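PDB 6YP6: NanS-p from Escherichia phage vB_EcoP_24B, which is a conserved carbohydrate esterase of a Shiga toxin-encoding phage that probably binds carbohydrate. Local coordinates for residues Leu5-Leu9 and Val19-Ser23; Ala91-Ser97 and Ala191-Thr197; Tyr130-Lys134 and Phe179-Pro185. All coordinates share one frame; numbering follows the deposited sequence.

Interaction 1: residues Leu5-Leu9 and Val19-Ser23; sequences LLSYL and VQGWS
Gln20 brings its amide alongside the ring of Tyr8 and at the same time grips the backbone of Leu9 with both of its polar atoms. From CB the chain runs extended, CG being anti to the carbonyl carbon and chi2 -179°, which carries the amide from the 19-23 loop across to the strand. There Gln20 CD sits 3.8 Å from Tyr8 CD1, with the amide and ring planes only 11° apart. Gln20 OE1 accepts from Leu9 N on an in-plane lone pair at 2.9 Å, and Gln20 NE2 returns a bond of the same length to Leu9 O. The carboxamide thus imitates the edge of a neighbouring strand, and this pair of hydrogen bonds fixes which way round the amide lies. NE2 has a further, weak bond to Ser16 O, and a water joins OE1 to Ser7 OG.

Strand 3-9 belongs to the larger of two antiparallel sheets packed as a beta sandwich, whereas the loop leads into the edge strand 23-25 of the other; Gln20 and Trp22 therefore tie the two layers together at their margin. Trp22 NE1 donates to Ser7 O at 3.0 Å, the N-H pointing almost straight at the oxygen (176°) but coming from above the carbonyl plane. Over one face of the indole lies Tyr8 CB, and the Tyr8 ring turns its edge to the five-membered ring in a T-shaped pair; the Tyr8 hydroxyl is bonded to Gly15 O. Farther along the indole, Leu6 CD1 touches Trp22 CZ2 at 3.6 Å.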
loop_
_atom_site.group_PDB
_atom_site.type_symbol
_atom_site.label_atom_id
_atom_site.label_comp_id
_atom_site.label_asym_id
_atom_site.label_seq_id
_atom_site.Cartn_x
_atom_site.Cartn_y
_atom_site.Cartn_z
ATOM N N LEU A 5 -14.035 0.468 -4.568
ATOM C CA LEU A 5 -13.982 -0.929 -4.163
ATOM C C LEU A 5 -13.814 -1.039 -2.651
ATOM O O LEU A 5 -14.458 -1.869 -1.995
ATOM C CB LEU A 5 -12.851 -1.626 -4.901
ATOM C CG LEU A 5 -12.721 -3.109 -4.620
ATOM C CD1 LEU A 5 -13.918 -3.852 -5.180
ATOM C CD2 LEU A 5 -11.446 -3.651 -5.192
ATOM N N LEU A 6 -12.941 -0.210 -2.090
ATOM C CA LEU A 6 -12.739 -0.170 -0.648
ATOM C C LEU A 6 -12.150 1.192 -0.305
ATOM O O LEU A 6 -11.467 1.810 -1.119
ATOM C CB LEU A 6 -11.810 -1.288 -0.166
ATOM C CG LEU A 6 -10.368 -1.255 -0.674
ATOM C CD1 LEU A 6 -9.444 -0.515 0.274
ATOM C CD2 LEU A 6 -9.842 -2.663 -0.924
ATOM N N SER A 7 -12.399 1.644 0.920
ATOM C CA SER A 7 -11.777 2.873 1.376
ATOM C C SER A 7 -11.674 2.917 2.891
ATOM O O SER A 7 -12.479 2.328 3.612
ATOM C CB SER A 7 -12.513 4.107 0.851
ATOM O OG SER A 7 -13.791 4.184 1.417
ATOM N N TYR A 8 -10.645 3.627 3.345
ATOM C CA TYR A 8 -10.513 4.130 4.699
ATOM C C TYR A 8 -10.265 5.633 4.592
ATOM O O TYR A 8 -9.373 6.054 3.850
ATOM C CB TYR A 8 -9.337 3.513 5.471
ATOM C CG TYR A 8 -9.148 4.243 6.784
ATOM C CD1 TYR A 8 -10.021 4.033 7.841
ATOM C CD2 TYR A 8 -8.149 5.190 6.948
ATOM C CE1 TYR A 8 -9.901 4.722 9.022
ATOM C CE2 TYR A 8 -8.018 5.885 8.127
ATOM C CZ TYR A 8 -8.892 5.652 9.163
ATOM O OH TYR A 8 -8.727 6.373 10.326
ATOM N N LEU A 9 -11.014 6.429 5.362
ATOM C CA LEU A 9 -10.801 7.870 5.468
ATOM C C LEU A 9 -10.730 8.227 6.948
ATOM O O LEU A 9 -11.652 7.920 7.712
ATOM C CB LEU A 9 -11.936 8.659 4.807
ATOM C CG LEU A 9 -11.887 8.818 3.290
ATOM C CD1 LEU A 9 -12.213 7.515 2.590
ATOM C CD2 LEU A 9 -12.816 9.947 2.836
ATOM N N VAL A 19 -15.610 0.764 12.161
ATOM C CA VAL A 19 -16.884 1.168 11.568
ATOM C C VAL A 19 -16.811 1.100 10.056
ATOM O O VAL A 19 -17.809 0.786 9.389
ATOM C CB VAL A 19 -17.264 2.576 12.058
ATOM C CG1 VAL A 19 -18.448 3.131 11.275
ATOM C CG2 VAL A 19 -17.563 2.562 13.551
ATOM N N GLN A 20 -15.632 1.375 9.489
ATOM C CA GLN A 20 -15.435 1.383 8.045
ATOM C C GLN A 20 -15.164 -0.002 7.463
ATOM O O GLN A 20 -14.920 -0.105 6.260
ATOM C CB GLN A 20 -14.329 2.380 7.668
ATOM C CG GLN A 20 -14.746 3.811 7.958
ATOM C CD GLN A 20 -13.688 4.828 7.578
ATOM O OE1 GLN A 20 -13.277 4.920 6.427
ATOM N NE2 GLN A 20 -13.256 5.609 8.549
ATOM N N GLY A 21 -15.218 -1.061 8.269
ATOM C CA GLY A 21 -15.172 -2.412 7.758
ATOM C C GLY A 21 -13.807 -3.058 7.729
ATOM O O GLY A 21 -13.693 -4.198 7.257
ATOM N N TRP A 22 -12.778 -2.368 8.208
ATOM C CA TRP A 22 -11.428 -2.896 8.251
ATOM C C TRP A 22 -11.212 -3.719 9.511
ATOM O O TRP A 22 -11.787 -3.441 10.562
ATOM C CB TRP A 22 -10.426 -1.737 8.263
ATOM C CG TRP A 22 -10.402 -0.951 6.985
ATOM C CD1 TRP A 22 -11.357 -0.092 6.538
ATOM C CD2 TRP A 22 -9.382 -0.980 5.983
ATOM N NE1 TRP A 22 -10.992 0.423 5.316
ATOM C CE2 TRP A 22 -9.779 -0.108 4.954
ATOM C CE3 TRP A 22 -8.168 -1.651 5.867
ATOM C CZ2 TRP A 22 -8.992 0.117 3.826
ATOM C CZ3 TRP A 22 -7.392 -1.435 4.747
ATOM C CH2 TRP A 22 -7.801 -0.556 3.748
ATOM N N SER A 23 -10.328 -4.703 9.402
ATOM C CA SER A 23 -9.847 -5.474 10.540
ATOM C C SER A 23 -8.422 -5.028 10.861
ATOM O O SER A 23 -7.585 -4.911 9.964
ATOM C CB SER A 23 -9.880 -6.969 10.227
ATOM O OG SER A 23 -11.208 -7.415 10.015
HETATM O O HOH W 1 -15.653 1.614 4.223
HETATM O O HOH W 2 -14.729 4.306 4.084
#

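Interaction 2: residues Ala91-Ser97 and Ala191-Thr197; sequences AFYWPVS and ADKLHVT
Phe92 lies alongside Val196, both side chains pointing the same way, and the ring carbon CD2 meets Val196 CG2 at 3.8 Å while CE2 rests near both methyls. They form a non-hydrogen-bonded pair between antiparallel strands 88-95 and 193-197, at the middle of the seven-stranded sheet of a beta sandwich. On the same face Leu194, with CG anti to the backbone N (chi1 177°), brings CD1 to 4.1 Å from Trp94 CB. Beyond this pair lies the other layer: Trp94 touches Leu5 and Leu194 touches Leu6, so this is the face buried between the sheets.

Ala91 with Thr197 and Tyr93 with His195 are the hydrogen-bonded pairs, each closed by two N-H to O bonds. Their side chains occupy the other face, where Tyr93 CE2 leans on Thr197 CG2 at 3.6 Å. Thr197 holds its methyl between the backbone N and the carbonyl carbon, turning OG1 to the carbonyl of Trp54, just ahead of strand 55-59. The imidazole of His195 has Tyr93 O at its edge and Pro95 CD near CD2. His195 NE2 is bonded to Ala190 O, and Phe189 stacks on the Tyr93 ring and also meets that of His195.

Past Tyr93 and His195 the regular pairing gives way. Asp192, in a left-handed backbone conformation (phi 66°, psi 27°), sends its N-H to Pro95 O at 2.7 Å and turns its carboxylate to Ser97, in the loop after strand 88-95. Ser97 is caught twice there: its N-H reaches Asp192 OD1 at 2.8 Å from above the carboxylate plane, and its OG donates to the syn side of Asp192 OD2 at 2.6 Å.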
loop_
_atom_site.group_PDB
_atom_site.type_symbol
_atom_site.label_atom_id
_atom_site.label_comp_id
_atom_site.label_asym_id
_atom_site.label_seq_id
_atom_site.Cartn_x
_atom_site.Cartn_y
_atom_site.Cartn_z
ATOM N N ALA A 91 3.914 -1.696 3.970
ATOM C CA ALA A 91 3.716 -2.431 2.737
ATOM C C ALA A 91 2.228 -2.642 2.488
ATOM O O ALA A 91 1.418 -2.712 3.418
ATOM C CB ALA A 91 4.395 -3.809 2.796
ATOM N N PHE A 92 1.902 -2.787 1.207
ATOM C CA PHE A 92 0.572 -3.092 0.692
ATOM C C PHE A 92 0.662 -4.406 -0.077
ATOM O O PHE A 92 1.367 -4.485 -1.087
ATOM C CB PHE A 92 0.104 -2.000 -0.292
ATOM C CG PHE A 92 -0.000 -0.642 0.328
ATOM C CD1 PHE A 92 1.124 0.158 0.462
ATOM C CD2 PHE A 92 -1.212 -0.158 0.800
ATOM C CE1 PHE A 92 1.035 1.414 1.065
ATOM C CE2 PHE A 92 -1.293 1.093 1.414
ATOM C CZ PHE A 92 -0.169 1.874 1.529
ATOM N N TYR A 93 -0.053 -5.428 0.393
ATOM C CA TYR A 93 -0.107 -6.722 -0.265
ATOM C C TYR A 93 -1.553 -7.038 -0.613
ATOM O O TYR A 93 -2.440 -6.962 0.246
ATOM C CB TYR A 93 0.409 -7.846 0.634
ATOM C CG TYR A 93 1.758 -7.642 1.190
ATOM C CD1 TYR A 93 2.860 -7.599 0.372
ATOM C CD2 TYR A 93 1.938 -7.507 2.570
ATOM C CE1 TYR A 93 4.132 -7.401 0.916
ATOM C CE2 TYR A 93 3.183 -7.324 3.115
ATOM C CZ TYR A 93 4.270 -7.265 2.281
ATOM O OH TYR A 93 5.524 -7.096 2.843
ATOM N N TRP A 94 -1.788 -7.450 -1.851
ATOM C CA TRP A 94 -3.126 -7.848 -2.296
ATOM C C TRP A 94 -2.999 -9.146 -3.088
ATOM O O TRP A 94 -3.013 -9.139 -4.331
ATOM C CB TRP A 94 -3.795 -6.748 -3.111
ATOM C CG TRP A 94 -5.222 -6.996 -3.488
ATOM C CD1 TRP A 94 -6.021 -8.073 -3.182
ATOM C CD2 TRP A 94 -6.014 -6.128 -4.292
ATOM N NE1 TRP A 94 -7.252 -7.916 -3.754
ATOM C CE2 TRP A 94 -7.277 -6.729 -4.440
ATOM C CE3 TRP A 94 -5.771 -4.894 -4.906
ATOM C CZ2 TRP A 94 -8.292 -6.138 -5.179
ATOM C CZ3 TRP A 94 -6.777 -4.311 -5.630
ATOM C CH2 TRP A 94 -8.026 -4.928 -5.763
ATOM N N PRO A 95 -2.857 -10.274 -2.396
ATOM C CA PRO A 95 -2.876 -11.571 -3.076
ATOM C C PRO A 95 -4.286 -11.831 -3.576
ATOM O O PRO A 95 -5.261 -11.458 -2.923
ATOM C CB PRO A 95 -2.476 -12.565 -1.974
ATOM C CG PRO A 95 -2.581 -11.831 -0.676
ATOM C CD PRO A 95 -2.791 -10.397 -0.924
ATOM N N VAL A 96 -4.402 -12.477 -4.737
ATOM C CA VAL A 96 -5.703 -12.798 -5.307
ATOM C C VAL A 96 -5.796 -14.299 -5.552
ATOM O O VAL A 96 -4.808 -14.966 -5.875
ATOM C CB VAL A 96 -6.019 -11.967 -6.569
ATOM C CG1 VAL A 96 -6.125 -10.496 -6.189
ATOM C CG2 VAL A 96 -4.988 -12.159 -7.662
ATOM N N SER A 97 -7.013 -14.832 -5.392
ATOM C CA SER A 97 -7.228 -16.272 -5.479
ATOM C C SER A 97 -7.338 -16.766 -6.915
ATOM O O SER A 97 -7.249 -17.973 -7.140
ATOM C CB SER A 97 -8.496 -16.660 -4.720
ATOM O OG SER A 97 -9.605 -15.966 -5.245
ATOM N N ALA A 191 -5.652 -14.629 0.807
ATOM C CA ALA A 191 -6.090 -14.263 -0.530
ATOM C C ALA A 191 -7.300 -13.339 -0.493
ATOM O O ALA A 191 -8.164 -13.439 0.386
ATOM C CB ALA A 191 -6.474 -15.526 -1.320
ATOM N N ASP A 192 -7.372 -12.455 -1.491
ATOM C CA ASP A 192 -8.537 -11.607 -1.739
ATOM C C ASP A 192 -8.769 -10.598 -0.625
ATOM O O ASP A 192 -9.887 -10.115 -0.427
ATOM C CB ASP A 192 -9.783 -12.434 -2.055
ATOM C CG ASP A 192 -9.611 -13.261 -3.310
ATOM O OD1 ASP A 192 -8.730 -12.934 -4.145
ATOM O OD2 ASP A 192 -10.377 -14.242 -3.454
ATOM N N LYS A 193 -7.705 -10.227 0.069
ATOM C CA LYS A 193 -7.720 -9.118 1.008
ATOM C C LYS A 193 -6.570 -8.182 0.681
ATOM O O LYS A 193 -5.502 -8.615 0.250
ATOM C CB LYS A 193 -7.581 -9.598 2.460
ATOM C CG LYS A 193 -8.620 -10.617 2.870
ATOM C CD LYS A 193 -8.589 -10.879 4.359
ATOM C CE LYS A 193 -9.409 -9.849 5.082
ATOM N NZ LYS A 193 -9.364 -9.995 6.561
ATOM N N LEU A 194 -6.807 -6.886 0.881
ATOM C CA LEU A 194 -5.735 -5.910 0.920
ATOM C C LEU A 194 -5.199 -5.864 2.342
ATOM O O LEU A 194 -5.958 -5.678 3.294
ATOM C CB LEU A 194 -6.247 -4.533 0.507
ATOM C CG LEU A 194 -5.210 -3.412 0.573
ATOM C CD1 LEU A 194 -4.075 -3.638 -0.421
ATOM C CD2 LEU A 194 -5.875 -2.066 0.321
ATOM N N HIS A 195 -3.890 -6.069 2.474
ATOM C CA HIS A 195 -3.186 -6.065 3.747
ATOM C C HIS A 195 -2.213 -4.900 3.755
ATOM O O HIS A 195 -1.397 -4.758 2.843
ATOM C CB HIS A 195 -2.366 -7.323 3.920
ATOM C CG HIS A 195 -3.133 -8.569 3.769
ATOM N ND1 HIS A 195 -3.539 -9.335 4.837
ATOM C CD2 HIS A 195 -3.560 -9.196 2.654
ATOM C CE1 HIS A 195 -4.192 -10.389 4.380
ATOM N NE2 HIS A 195 -4.219 -10.325 3.056
ATOM N N VAL A 196 -2.318 -4.066 4.777
ATOM C CA VAL A 196 -1.408 -2.947 4.974
ATOM C C VAL A 196 -0.699 -3.204 6.297
ATOM O O VAL A 196 -1.351 -3.465 7.308
ATOM C CB VAL A 196 -2.171 -1.612 5.007
ATOM C CG1 VAL A 196 -1.195 -0.458 5.008
ATOM C CG2 VAL A 196 -3.120 -1.516 3.824
ATOM N N THR A 197 0.631 -3.175 6.291
ATOM C CA THR A 197 1.371 -3.617 7.470
ATOM C C THR A 197 2.710 -2.916 7.561
ATOM O O THR A 197 3.277 -2.543 6.542
ATOM C CB THR A 197 1.576 -5.149 7.410
ATOM O OG1 THR A 197 2.331 -5.588 8.540
ATOM C CG2 THR A 197 2.312 -5.582 6.146
#

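Interaction 3: residues Tyr130-Lys134 and Phe179-Pro185; sequences YHNAK and FTLTQSP
Tyr130 is packed on both faces of its ring and bonded at its tip. Phe179 CE2 lies over one face, offset toward the rim, with the two ring planes 57° apart. Asn132 CB, two residues on in the same chain segment, sits over the centre of the other, 3.5 Å above the plane. Tyr130 OH then accepts from Thr182 N at 2.9 Å, close to the ring plane, while Leu181 CD2 lies 3.5 Å from Tyr130 OH. With CG anti to the backbone N (chi1 -175°), the phenol reaches from the end of strand 125-130 to the chain leaving strand 174-180.

These strands belong to different sheets of the beta sandwich, so the tyrosine bridges the two layers where both chains run out into loops. Polar bonds continue the join: Asn132 ND2 donates to Thr182 OG1 at 3.0 Å, and Thr182 OG1 in turn donates a hydrogen bond to Gln183 O. His131 centres an inverse gamma turn, and Ser184 OG donates to His131 O at 2.8 Å, nearly along the C=O axis.

Toward the surface the contact loses its polar bonds and rests on the Pro185 ring. Pro185 CG touches Ala133 O at 3.3 Å and stands 3.9 Å from His131 NE2, while the exposed Lys134 meets it through its backbone; the Lys134 side chain lies about 4 Å from a bound glycerol, probably from the crystallisation liquor.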
loop_
_atom_site.group_PDB
_atom_site.type_symbol
_atom_site.label_atom_id
_atom_site.label_comp_id
_atom_site.label_asym_id
_atom_site.label_seq_id
_atom_site.Cartn_x
_atom_site.Cartn_y
_atom_site.Cartn_z
ATOM N N TYR A 130 8.975 -2.741 -5.165
ATOM C CA TYR A 130 8.118 -3.858 -5.551
ATOM C C TYR A 130 8.763 -5.144 -5.073
ATOM O O TYR A 130 9.862 -5.494 -5.519
ATOM C CB TYR A 130 7.941 -3.859 -7.071
ATOM C CG TYR A 130 6.987 -4.875 -7.661
ATOM C CD1 TYR A 130 5.997 -5.492 -6.919
ATOM C CD2 TYR A 130 7.067 -5.186 -9.009
ATOM C CE1 TYR A 130 5.116 -6.407 -7.502
ATOM C CE2 TYR A 130 6.211 -6.097 -9.593
ATOM C CZ TYR A 130 5.230 -6.703 -8.844
ATOM O OH TYR A 130 4.392 -7.620 -9.443
ATOM N N HIS A 131 8.075 -5.849 -4.174
ATOM C CA HIS A 131 8.560 -7.119 -3.632
ATOM C C HIS A 131 8.196 -8.248 -4.595
ATOM O O HIS A 131 7.253 -9.019 -4.391
ATOM C CB HIS A 131 7.955 -7.350 -2.262
ATOM C CG HIS A 131 8.554 -8.497 -1.508
ATOM N ND1 HIS A 131 8.337 -8.669 -0.159
ATOM C CD2 HIS A 131 9.365 -9.515 -1.890
ATOM C CE1 HIS A 131 8.979 -9.751 0.251
ATOM N NE2 HIS A 131 9.601 -10.289 -0.779
ATOM N N ASN A 132 8.952 -8.326 -5.685
ATOM C CA ASN A 132 8.687 -9.327 -6.706
ATOM C C ASN A 132 9.885 -10.238 -6.953
ATOM O O ASN A 132 9.833 -11.047 -7.882
ATOM C CB ASN A 132 8.185 -8.712 -8.016
ATOM C CG ASN A 132 9.282 -8.049 -8.798
ATOM O OD1 ASN A 132 10.236 -7.505 -8.250
ATOM N ND2 ASN A 132 9.144 -8.084 -10.115
ATOM N N ALA A 133 10.915 -10.180 -6.111
ATOM C CA ALA A 133 12.086 -11.028 -6.224
ATOM C C ALA A 133 12.247 -11.865 -4.963
ATOM O O ALA A 133 11.767 -11.507 -3.894
ATOM C CB ALA A 133 13.343 -10.181 -6.454
ATOM N N LYS A 134 12.955 -12.990 -5.096
ATOM C CA LYS A 134 13.196 -13.844 -3.935
ATOM C C LYS A 134 14.010 -13.138 -2.856
ATOM O O LYS A 134 13.751 -13.329 -1.666
ATOM C CB LYS A 134 13.915 -15.119 -4.359
ATOM C CG LYS A 134 13.070 -16.086 -5.156
ATOM C CD LYS A 134 13.837 -17.391 -5.378
ATOM C CE LYS A 134 13.486 -18.068 -6.687
ATOM N NZ LYS A 134 14.149 -17.412 -7.850
ATOM N N PHE A 179 5.561 -0.113 -14.921
ATOM C CA PHE A 179 6.150 -1.426 -14.697
ATOM C C PHE A 179 5.062 -2.468 -14.883
ATOM O O PHE A 179 3.872 -2.171 -14.770
ATOM C CB PHE A 179 6.770 -1.539 -13.285
ATOM C CG PHE A 179 5.764 -1.437 -12.172
ATOM C CD1 PHE A 179 5.260 -0.217 -11.755
ATOM C CD2 PHE A 179 5.334 -2.582 -11.526
ATOM C CE1 PHE A 179 4.325 -0.153 -10.730
ATOM C CE2 PHE A 179 4.409 -2.525 -10.504
ATOM C CZ PHE A 179 3.909 -1.312 -10.106
ATOM N N THR A 180 5.470 -3.698 -15.165
ATOM C CA THR A 180 4.528 -4.787 -15.351
ATOM C C THR A 180 4.563 -5.716 -14.142
ATOM O O THR A 180 5.634 -6.135 -13.694
ATOM C CB THR A 180 4.808 -5.534 -16.654
ATOM O OG1 THR A 180 4.625 -4.633 -17.752
ATOM C CG2 THR A 180 3.855 -6.708 -16.832
ATOM N N LEU A 181 3.382 -6.021 -13.609
ATOM C CA LEU A 181 3.287 -6.965 -12.509
ATOM C C LEU A 181 3.847 -8.307 -12.943
ATOM O O LEU A 181 3.696 -8.722 -14.093
ATOM C CB LEU A 181 1.839 -7.154 -12.076
ATOM C CG LEU A 181 1.149 -5.920 -11.496
ATOM C CD1 LEU A 181 -0.339 -6.170 -11.353
ATOM C CD2 LEU A 181 1.731 -5.499 -10.162
ATOM N N THR A 182 4.493 -8.992 -12.007
ATOM C CA THR A 182 5.017 -10.330 -12.210
ATOM C C THR A 182 4.552 -11.190 -11.047
ATOM O O THR A 182 3.962 -10.704 -10.083
ATOM C CB THR A 182 6.554 -10.351 -12.267
ATOM O OG1 THR A 182 7.095 -10.030 -10.985
ATOM C CG2 THR A 182 7.084 -9.377 -13.285
ATOM N N GLN A 183 4.853 -12.477 -11.122
ATOM C CA GLN A 183 4.717 -13.310 -9.937
ATOM C C GLN A 183 5.641 -12.795 -8.834
ATOM O O GLN A 183 6.643 -12.124 -9.081
ATOM C CB GLN A 183 5.022 -14.767 -10.277
ATOM C CG GLN A 183 4.061 -15.329 -11.324
ATOM C CD GLN A 183 4.189 -16.822 -11.524
ATOM O OE1 GLN A 183 4.846 -17.507 -10.748
ATOM N NE2 GLN A 183 3.540 -17.338 -12.562
ATOM N N SER A 184 5.295 -13.134 -7.596
ATOM C CA SER A 184 6.008 -12.663 -6.419
ATOM C C SER A 184 6.134 -13.802 -5.416
ATOM O O SER A 184 5.286 -14.696 -5.395
ATOM C CB SER A 184 5.220 -11.523 -5.755
ATOM O OG SER A 184 5.642 -11.249 -4.431
ATOM N N PRO A 185 7.171 -13.774 -4.572
ATOM C CA PRO A 185 7.308 -14.818 -3.548
ATOM C C PRO A 185 6.412 -14.625 -2.340
ATOM O O PRO A 185 6.345 -15.531 -1.498
ATOM C CB PRO A 185 8.781 -14.689 -3.129
ATOM C CG PRO A 185 9.061 -13.244 -3.286
ATOM C CD PRO A 185 8.309 -12.834 -4.538
#

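In the fold
Interaction 2 is the buried centre, joining neighbouring strands of one sheet mainly by backbone bonds with apolar side chains on the inward face. Interactions 1 and 3 lie farther out, on opposite sides of the chain's centre and about 26 Å apart between their centres; each ties strands or loops of the two sheets together, and there side-chain amides, hydroxyls and an indole N-H do work that the backbone does in interaction 2. Interaction 1 meets interaction 2 directly, Leu6 CD1 lying 3.9 Å from Leu194 CD2. Interaction 3 comes within about 4 Å of interaction 2 (nearest atoms) without touching, and chain 179-185 leads on toward strand 193-197.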